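Local coordinates for protein farnesyl pyrophosphate synthetase (PDB 5H9D) that probably acts as a magnesium-dependent all-helical prenyltransferase that lengthens an allylic diphosphate with isopentenyl units to heptaprenyl diphosphate, at residues V69-I74 with I173-E178; D209-F214 with D278-V283; S296-G301 with S305-L310. All coordinates share one frame; numbering follows the deposited sequence.

How the contacts relate
Contacts 1 and 2 each join two helices distant in sequence and lie on opposite sides of the centre of the chain, their centres about 25 Å apart. Contact 1 is fully buried and sets one leucine against a serine and an isoleucine. Contact 2 is also mostly buried, but one of its partners is the aliphatic stem of an exposed lysine. Contact 3, farthest from the chain centre, is partly exposed and is the one with hydrogen bonds between its segments, beside a single leucine pair. No helix supplies segments to both contact 1 and contact 2, yet helix 276-296 takes part in contact 2 and leads into contact 3, while helix 188-215 carries 209-214 and borders the other two.

Contact 1 of 3, residues V69-I74 with I173-E178; sequences VALELI and IQISTE
A sparse, wholly buried helix-helix contact holds Leu71 against Ser176 and Ile175 in the all-helical prenyltransferase fold of the FPP/GGPP synthase family. It joins helix 62-85 to helix 158-183, and its centre lies about 10 Å from the centre of the chain. The C-terminal end of helix 62-85 runs into the first aspartate-rich motif, DDxxD, which in relatives binds the allylic diphosphate through magnesium; this contact lies on an earlier turn of the same helix.

The backbones come nearest at Leu71 and Ser176, with 7.2 Å between the CA of Leu71 and the CA of Ser176. The segments bury 103 Å² between them, both sides summed, and Leu71 supplies about half of it. The CB of Leu71 points at the opposite helix, and its CD1 branch becomes the leading group. On the far side, the CB of Ile175 also points across, bringing its CG2 methyl to 4.4 Å from CD1 of Leu71, a loose apolar approach.

Ser176 presents its hydroxyl to the leucine. Although buried, this oxygen has a polar partner: it lies beside its own backbone N, chi1 -51°, and is hydrogen-bonded to Leu172 O one turn earlier in its helix. A serine hydroxyl turned back on its helix in this way lets a small polar residue sit inside the core.

Further helices close in around the pair. Arg44 and Val48 of helix 43-51 pack on Ser176, whereas Leu132 and Ser136 of helix 127-150 meet Ile175. At the middle of the contact the leucine lies against the hydroxyl by its branch end, with Leu71 CD1 3.4 Å from Ser176 OG and Leu71 CG 3.9 Å from the same oxygen.

Contact 2 of 3, residues D209-F214 with D278-V283; sequences DDVLDF and DEAKAV
Segments 209-214 and 278-283, on helices 188-215 and 276-296, come nearest at Val211 and Lys281, whose CA atoms are 6.9 Å apart, just before a kink where the N atoms of Asp213 and Phe214 make no bond to the preceding turn. At the kink Phe214 N bonds to Val211 O, three residues back, at 3.1 Å.

Val211 makes the contact with both methyls. Its CB points at the other helix, and with CG1 anti to the backbone N (chi1 178°) the two branches diverge onto different neighbours. Val211 CG2 meets the methyl of Ala280, 3.7 Å from its CB, the small residue admitting the valine close to the helix backbone; Val211 CG2 also comes within 4.1 Å of Lys281 N. Val211 CG1 lies 3.9 Å from the aliphatic Lys281 CG, touching the base of a side chain that crosses the valine at about a right angle. Beyond CG the lysine runs extended, and its NZ makes a weak salt bridge to Asp278 OD1 at 3.4 Å, within its own helix.

Residues 209-214 carry the DDxxD sequence of the family's second aspartate-rich motif, which in relatives takes part in magnesium and diphosphate binding. Val211 is one of its spacer residues. Around the contact, Ile277 also packs on Val211, helix 236-243 touches Asp210, Phe214 and Glu279, and helix 261-272 covers Phe214.

Contact 3 of 3, residues S296-G301 with S305-L310; sequences SELPDG and SLLLSL
Leu298 and Leu307 cross at about a right angle, meeting through one methyl each: Leu298 CD1 lies 4.1 Å from Leu307 CD2. Both residues direct their CB atoms across the contact. They take different first torsions, Leu298 holding CG beside its backbone N and Leu307 holding it anti to N (chi1 -166°), and each torsion carries a methyl to the meeting point.

The polar half of the contact is built on Gly301, the N-cap residue of helix 302-315. Its carbonyl oxygen receives two bonds from Ser305, one turn on: Ser305 N reaches Gly301 O at 3.2 Å, the first-turn backbone bond, bent to 136° at the hydrogen, and Ser305 OG reaches Gly301 O at 3.1 Å. The donors come from opposite faces of the carbonyl plane, the hydroxyl tilted the more steeply, by 34°. The hydroxyl, turned back to the glycine, thus adds a second bond to the carbonyl that the amide already uses, both within the first turn.

This tight connection turns the chain from helix 276-296 into helix 302-315, the last helix. Lys304 fastens the same loop through hydrogen bonds to Ser296 O and Leu298 O and a salt bridge to Asp300. The leucine pair faces inward: Leu194 of helix 188-215 touches both leucines, while Phe47 and Leu50 of helix 43-51 and Ile295 of helix 276-296 pack on Leu307.

Contact 1 of 3, residues V69-I74 with I173-E178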
loop_
_atom_site.group_PDB
_atom_site.type_symbol
_atom_site.label_atom_id
_atom_site.label_comp_id
_atom_site.label_asym_id
_atom_site.label_seq_id
_atom_site.Cartn_x
_atom_site.Cartn_y
_atom_site.Cartn_z
ATOM N N VAL A 69 -1.646 -8.349 -11.917
ATOM C CA VAL A 69 -2.746 -7.400 -11.765
ATOM C C VAL A 69 -2.826 -6.961 -10.289
ATOM O O VAL A 69 -2.983 -5.784 -9.983
ATOM C CB VAL A 69 -4.096 -8.046 -12.229
ATOM C CG1 VAL A 69 -5.256 -7.260 -11.723
ATOM C CG2 VAL A 69 -4.172 -8.076 -13.754
ATOM N N ALA A 70 -2.688 -7.908 -9.370
ATOM C CA ALA A 70 -2.725 -7.578 -7.942
ATOM C C ALA A 70 -1.589 -6.652 -7.544
ATOM O O ALA A 70 -1.815 -5.689 -6.823
ATOM C CB ALA A 70 -2.662 -8.854 -7.079
ATOM N N LEU A 71 -0.374 -6.943 -7.991
ATOM C CA LEU A 71 0.767 -6.103 -7.635
ATOM C C LEU A 71 0.617 -4.650 -8.099
ATOM O O LEU A 71 0.959 -3.714 -7.353
ATOM C CB LEU A 71 2.065 -6.679 -8.213
ATOM C CG LEU A 71 2.891 -7.674 -7.408
ATOM C CD1 LEU A 71 3.624 -6.879 -6.335
ATOM C CD2 LEU A 71 2.010 -8.775 -6.810
ATOM N N GLU A 72 0.116 -4.449 -9.321
ATOM C CA GLU A 72 -0.030 -3.093 -9.831
ATOM C C GLU A 72 -1.141 -2.362 -9.093
ATOM O O GLU A 72 -1.073 -1.165 -8.916
ATOM C CB GLU A 72 -0.292 -3.125 -11.334
ATOM C CG GLU A 72 -0.085 -1.811 -12.076
ATOM C CD GLU A 72 1.309 -1.228 -11.928
ATOM O OE1 GLU A 72 2.195 -1.949 -11.436
ATOM O OE2 GLU A 72 1.532 -0.049 -12.297
ATOM N N LEU A 73 -2.164 -3.081 -8.641
ATOM C CA LEU A 73 -3.266 -2.446 -7.917
ATOM C C LEU A 73 -2.812 -1.995 -6.516
ATOM O O LEU A 73 -3.227 -0.938 -6.052
ATOM C CB LEU A 73 -4.468 -3.399 -7.828
ATOM C CG LEU A 73 -5.253 -3.810 -9.088
ATOM C CD1 LEU A 73 -6.239 -4.941 -8.814
ATOM C CD2 LEU A 73 -6.010 -2.621 -9.622
ATOM N N ILE A 74 -1.960 -2.789 -5.851
ATOM C CA ILE A 74 -1.443 -2.439 -4.525
ATOM C C ILE A 74 -0.472 -1.246 -4.695
ATOM O O ILE A 74 -0.457 -0.305 -3.889
ATOM C CB ILE A 74 -0.696 -3.657 -3.845
ATOM C CG1 ILE A 74 -1.713 -4.715 -3.400
ATOM C CG2 ILE A 74 0.071 -3.193 -2.601
ATOM C CD1 ILE A 74 -1.146 -6.130 -3.299
ATOM N N ILE A 173 9.408 -5.136 -5.096
ATOM C CA ILE A 173 10.013 -5.577 -6.349
ATOM C C ILE A 173 10.474 -7.005 -6.053
ATOM O O ILE A 173 10.421 -7.904 -6.892
ATOM C CB ILE A 173 11.200 -4.706 -6.714
ATOM C CG1 ILE A 173 10.776 -3.231 -6.741
ATOM C CG2 ILE A 173 11.713 -5.095 -8.056
ATOM C CD1 ILE A 173 9.860 -2.854 -7.905
ATOM N N GLN A 174 10.896 -7.192 -4.813
ATOM C CA GLN A 174 11.335 -8.475 -4.307
ATOM C C GLN A 174 10.163 -9.459 -4.334
ATOM O O GLN A 174 10.318 -10.612 -4.742
ATOM C CB GLN A 174 11.796 -8.276 -2.891
ATOM C CG GLN A 174 12.556 -9.398 -2.299
ATOM C CD GLN A 174 12.923 -9.058 -0.907
ATOM O OE1 GLN A 174 13.386 -7.954 -0.632
ATOM N NE2 GLN A 174 12.710 -9.990 -0.008
ATOM N N ILE A 175 8.998 -9.000 -3.872
ATOM C CA ILE A 175 7.770 -9.824 -3.892
ATOM C C ILE A 175 7.340 -10.133 -5.336
ATOM O O ILE A 175 6.851 -11.225 -5.623
ATOM C CB ILE A 175 6.627 -9.101 -3.185
ATOM C CG1 ILE A 175 6.923 -9.078 -1.700
ATOM C CG2 ILE A 175 5.291 -9.736 -3.501
ATOM C CD1 ILE A 175 6.086 -8.071 -0.977
ATOM N N SER A 176 7.539 -9.179 -6.239
ATOM C CA SER A 176 7.160 -9.379 -7.629
ATOM C C SER A 176 8.000 -10.471 -8.276
ATOM O O SER A 176 7.510 -11.238 -9.106
ATOM C CB SER A 176 7.329 -8.094 -8.438
ATOM O OG SER A 176 6.692 -7.014 -7.800
ATOM N N THR A 177 9.276 -10.534 -7.932
ATOM C CA THR A 177 10.110 -11.557 -8.537
ATOM C C THR A 177 9.976 -12.910 -7.836
ATOM O O THR A 177 10.015 -13.944 -8.506
ATOM C CB THR A 177 11.573 -11.143 -8.555
ATOM O OG1 THR A 177 11.917 -10.606 -7.273
ATOM C CG2 THR A 177 11.822 -10.124 -9.641
ATOM N N GLU A 178 9.788 -12.896 -6.513
ATOM C CA GLU A 178 9.665 -14.123 -5.710
ATOM C C GLU A 178 8.388 -14.904 -6.001
ATOM O O GLU A 178 8.434 -16.099 -6.361
ATOM C CB GLU A 178 9.688 -13.792 -4.225
ATOM C CG GLU A 178 10.149 -14.934 -3.343
ATOM C CD GLU A 178 10.135 -14.572 -1.862
ATOM O OE1 GLU A 178 10.487 -13.410 -1.503
ATOM O OE2 GLU A 178 9.780 -15.461 -1.050
#

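Contact 2 of 3, residues D209-F214 with D278-V283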
loop_
_atom_site.group_PDB
_atom_site.type_symbol
_atom_site.label_atom_id
_atom_site.label_comp_id
_atom_site.label_asym_id
_atom_site.label_seq_id
_atom_site.Cartn_x
_atom_site.Cartn_y
_atom_site.Cartn_z
ATOM N N ASP A 209 16.136 7.114 -8.278
ATOM C CA ASP A 209 15.154 8.187 -8.078
ATOM C C ASP A 209 15.790 9.359 -7.294
ATOM O O ASP A 209 15.698 10.513 -7.695
ATOM C CB ASP A 209 13.967 7.693 -7.241
ATOM C CG ASP A 209 12.898 7.013 -8.057
ATOM O OD1 ASP A 209 13.209 6.074 -8.827
ATOM O OD2 ASP A 209 11.725 7.415 -7.900
ATOM N N ASP A 210 16.428 9.041 -6.171
ATOM C CA ASP A 210 17.022 10.050 -5.318
ATOM C C ASP A 210 18.093 10.830 -5.996
ATOM O O ASP A 210 18.292 12.001 -5.713
ATOM C CB ASP A 210 17.566 9.427 -4.031
ATOM C CG ASP A 210 16.477 8.776 -3.205
ATOM O OD1 ASP A 210 15.264 9.051 -3.461
ATOM O OD2 ASP A 210 16.837 7.999 -2.293
ATOM N N VAL A 211 18.811 10.188 -6.889
ATOM C CA VAL A 211 19.835 10.929 -7.585
ATOM C C VAL A 211 19.129 11.846 -8.583
ATOM O O VAL A 211 19.449 13.023 -8.663
ATOM C CB VAL A 211 20.827 10.000 -8.310
ATOM C CG1 VAL A 211 21.851 10.831 -9.060
ATOM C CG2 VAL A 211 21.529 9.123 -7.306
ATOM N N LEU A 212 18.132 11.321 -9.299
ATOM C CA LEU A 212 17.409 12.108 -10.291
ATOM C C LEU A 212 16.563 13.234 -9.722
ATOM O O LEU A 212 15.875 13.938 -10.446
ATOM C CB LEU A 212 16.511 11.209 -11.130
ATOM C CG LEU A 212 17.095 10.174 -12.096
ATOM C CD1 LEU A 212 15.933 9.473 -12.809
ATOM C CD2 LEU A 212 18.021 10.833 -13.077
ATOM N N ASP A 213 16.596 13.413 -8.418
ATOM C CA ASP A 213 15.792 14.465 -7.840
ATOM C C ASP A 213 16.622 15.745 -7.817
ATOM O O ASP A 213 16.096 16.830 -7.598
ATOM C CB ASP A 213 15.338 14.065 -6.430
ATOM C CG ASP A 213 13.967 14.625 -6.081
ATOM O OD1 ASP A 213 13.889 15.790 -5.625
ATOM O OD2 ASP A 213 12.963 13.895 -6.291
ATOM N N PHE A 214 17.921 15.603 -8.072
ATOM C CA PHE A 214 18.841 16.735 -8.081
ATOM C C PHE A 214 19.387 16.998 -9.489
ATOM O O PHE A 214 19.651 18.135 -9.872
ATOM C CB PHE A 214 20.015 16.457 -7.132
ATOM C CG PHE A 214 19.646 16.495 -5.673
ATOM C CD1 PHE A 214 19.422 17.711 -5.025
ATOM C CD2 PHE A 214 19.551 15.321 -4.931
ATOM C CE1 PHE A 214 19.116 17.754 -3.663
ATOM C CE2 PHE A 214 19.246 15.363 -3.576
ATOM C CZ PHE A 214 19.030 16.587 -2.944
ATOM N N ASP A 278 27.664 11.272 -7.809
ATOM C CA ASP A 278 28.273 10.157 -8.510
ATOM C C ASP A 278 28.569 8.979 -7.598
ATOM O O ASP A 278 28.489 7.823 -8.021
ATOM C CB ASP A 278 29.525 10.645 -9.254
ATOM C CG ASP A 278 29.172 11.542 -10.451
ATOM O OD1 ASP A 278 28.749 10.986 -11.500
ATOM O OD2 ASP A 278 29.288 12.793 -10.330
ATOM N N GLU A 279 28.894 9.261 -6.342
ATOM C CA GLU A 279 29.157 8.192 -5.409
ATOM C C GLU A 279 27.812 7.477 -5.217
ATOM O O GLU A 279 27.769 6.253 -5.092
ATOM C CB GLU A 279 29.685 8.765 -4.097
ATOM C CG GLU A 279 30.273 7.714 -3.151
ATOM C CD GLU A 279 30.630 8.281 -1.770
ATOM O OE1 GLU A 279 30.844 7.485 -0.818
ATOM O OE2 GLU A 279 30.702 9.521 -1.641
ATOM N N ALA A 280 26.714 8.244 -5.227
ATOM C CA ALA A 280 25.369 7.684 -5.066
ATOM C C ALA A 280 25.067 6.760 -6.242
ATOM O O ALA A 280 24.715 5.591 -6.063
ATOM C CB ALA A 280 24.353 8.787 -4.996
ATOM N N LYS A 281 25.210 7.304 -7.443
ATOM C CA LYS A 281 25.003 6.564 -8.676
ATOM C C LYS A 281 25.808 5.271 -8.630
ATOM O O LYS A 281 25.368 4.241 -9.136
ATOM C CB LYS A 281 25.506 7.363 -9.863
ATOM C CG LYS A 281 24.625 8.470 -10.385
ATOM C CD LYS A 281 25.312 8.964 -11.665
ATOM C CE LYS A 281 24.732 10.237 -12.256
ATOM N NZ LYS A 281 25.784 10.856 -13.132
ATOM N N ALA A 282 26.992 5.346 -8.032
ATOM C CA ALA A 282 27.895 4.196 -7.931
ATOM C C ALA A 282 27.330 3.042 -7.111
ATOM O O ALA A 282 27.542 1.857 -7.414
ATOM C CB ALA A 282 29.208 4.631 -7.339
ATOM N N VAL A 283 26.628 3.399 -6.050
ATOM C CA VAL A 283 26.027 2.407 -5.185
ATOM C C VAL A 283 24.898 1.723 -5.960
ATOM O O VAL A 283 24.607 0.533 -5.781
ATOM C CB VAL A 283 25.429 3.061 -3.950
ATOM C CG1 VAL A 283 24.641 2.036 -3.225
ATOM C CG2 VAL A 283 26.513 3.689 -3.067
#

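Contact 3 of 3, residues S296-G301 with S305-L310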
loop_
_atom_site.group_PDB
_atom_site.type_symbol
_atom_site.label_atom_id
_atom_site.label_comp_id
_atom_site.label_asym_id
_atom_site.label_seq_id
_atom_site.Cartn_x
_atom_site.Cartn_y
_atom_site.Cartn_z
ATOM N N SER A 296 22.896 -14.221 -14.402
ATOM C CA SER A 296 23.740 -15.056 -15.227
ATOM C C SER A 296 23.678 -16.482 -14.751
ATOM O O SER A 296 23.581 -17.398 -15.546
ATOM C CB SER A 296 25.150 -14.518 -15.180
ATOM O OG SER A 296 25.134 -13.175 -15.633
ATOM N N GLU A 297 23.697 -16.666 -13.443
ATOM C CA GLU A 297 23.618 -17.995 -12.885
ATOM C C GLU A 297 22.277 -18.689 -13.173
ATOM O O GLU A 297 21.988 -19.748 -12.618
ATOM C CB GLU A 297 23.894 -17.912 -11.385
ATOM C CG GLU A 297 25.348 -17.546 -11.077
ATOM C CD GLU A 297 25.597 -17.149 -9.623
ATOM O OE1 GLU A 297 24.983 -17.750 -8.699
ATOM O OE2 GLU A 297 26.437 -16.237 -9.407
ATOM N N LEU A 298 21.458 -18.102 -14.043
ATOM C CA LEU A 298 20.162 -18.690 -14.400
ATOM C C LEU A 298 20.222 -19.317 -15.807
ATOM O O LEU A 298 21.004 -18.887 -16.652
ATOM C CB LEU A 298 19.053 -17.622 -14.390
ATOM C CG LEU A 298 18.368 -17.145 -13.093
ATOM C CD1 LEU A 298 17.624 -15.844 -13.364
ATOM C CD2 LEU A 298 17.399 -18.215 -12.565
ATOM N N PRO A 299 19.381 -20.334 -16.077
ATOM C CA PRO A 299 19.339 -21.008 -17.382
ATOM C C PRO A 299 19.176 -20.094 -18.609
ATOM O O PRO A 299 18.314 -19.203 -18.641
ATOM C CB PRO A 299 18.157 -21.976 -17.233
ATOM C CG PRO A 299 17.322 -21.344 -16.176
ATOM C CD PRO A 299 18.336 -20.867 -15.187
ATOM N N ASP A 300 19.999 -20.344 -19.625
ATOM C CA ASP A 300 19.978 -19.576 -20.872
ATOM C C ASP A 300 18.697 -19.791 -21.643
ATOM O O ASP A 300 18.152 -20.893 -21.674
ATOM C CB ASP A 300 21.164 -19.973 -21.743
ATOM C CG ASP A 300 22.488 -19.711 -21.061
ATOM O OD1 ASP A 300 22.953 -18.545 -21.105
ATOM O OD2 ASP A 300 23.051 -20.660 -20.462
ATOM N N GLY A 301 18.234 -18.725 -22.282
ATOM C CA GLY A 301 16.997 -18.780 -23.044
ATOM C C GLY A 301 16.507 -17.361 -23.247
ATOM O O GLY A 301 17.215 -16.426 -22.866
ATOM N N SER A 305 17.358 -13.575 -21.338
ATOM C CA SER A 305 17.811 -12.469 -22.181
ATOM C C SER A 305 16.987 -11.207 -21.929
ATOM O O SER A 305 17.470 -10.078 -22.091
ATOM C CB SER A 305 17.691 -12.825 -23.670
ATOM O OG SER A 305 18.576 -13.855 -24.063
ATOM N N LEU A 306 15.727 -11.401 -21.557
ATOM C CA LEU A 306 14.824 -10.283 -21.309
ATOM C C LEU A 306 15.082 -9.659 -19.965
ATOM O O LEU A 306 15.064 -8.456 -19.833
ATOM C CB LEU A 306 13.362 -10.740 -21.428
ATOM C CG LEU A 306 12.866 -10.903 -22.884
ATOM C CD1 LEU A 306 11.540 -11.642 -22.937
ATOM C CD2 LEU A 306 12.740 -9.530 -23.515
ATOM N N LEU A 307 15.341 -10.485 -18.967
ATOM C CA LEU A 307 15.637 -9.987 -17.636
ATOM C C LEU A 307 16.963 -9.225 -17.724
ATOM O O LEU A 307 17.057 -8.115 -17.208
ATOM C CB LEU A 307 15.720 -11.164 -16.660
ATOM C CG LEU A 307 15.709 -11.019 -15.138
ATOM C CD1 LEU A 307 14.539 -10.220 -14.668
ATOM C CD2 LEU A 307 15.666 -12.435 -14.540
ATOM N N LEU A 308 17.971 -9.807 -18.387
ATOM C CA LEU A 308 19.277 -9.151 -18.557
ATOM C C LEU A 308 19.092 -7.788 -19.221
ATOM O O LEU A 308 19.654 -6.784 -18.788
ATOM C CB LEU A 308 20.223 -10.003 -19.415
ATOM C CG LEU A 308 21.008 -11.127 -18.724
ATOM C CD1 LEU A 308 21.279 -12.249 -19.724
ATOM C CD2 LEU A 308 22.296 -10.600 -18.168
ATOM N N SER A 309 18.297 -7.770 -20.282
ATOM C CA SER A 309 17.991 -6.543 -21.000
ATOM C C SER A 309 17.258 -5.532 -20.100
ATOM O O SER A 309 17.656 -4.377 -19.996
ATOM C CB SER A 309 17.122 -6.875 -22.207
ATOM O OG SER A 309 16.748 -5.697 -22.886
ATOM N N LEU A 310 16.180 -5.968 -19.459
ATOM C CA LEU A 310 15.417 -5.095 -18.583
ATOM C C LEU A 310 16.263 -4.619 -17.396
ATOM O O LEU A 310 16.195 -3.466 -17.004
ATOM C CB LEU A 310 14.152 -5.806 -18.078
ATOM C CG LEU A 310 13.286 -5.033 -17.059
ATOM C CD1 LEU A 310 12.726 -3.756 -17.699
ATOM C CD2 LEU A 310 12.138 -5.912 -16.560
#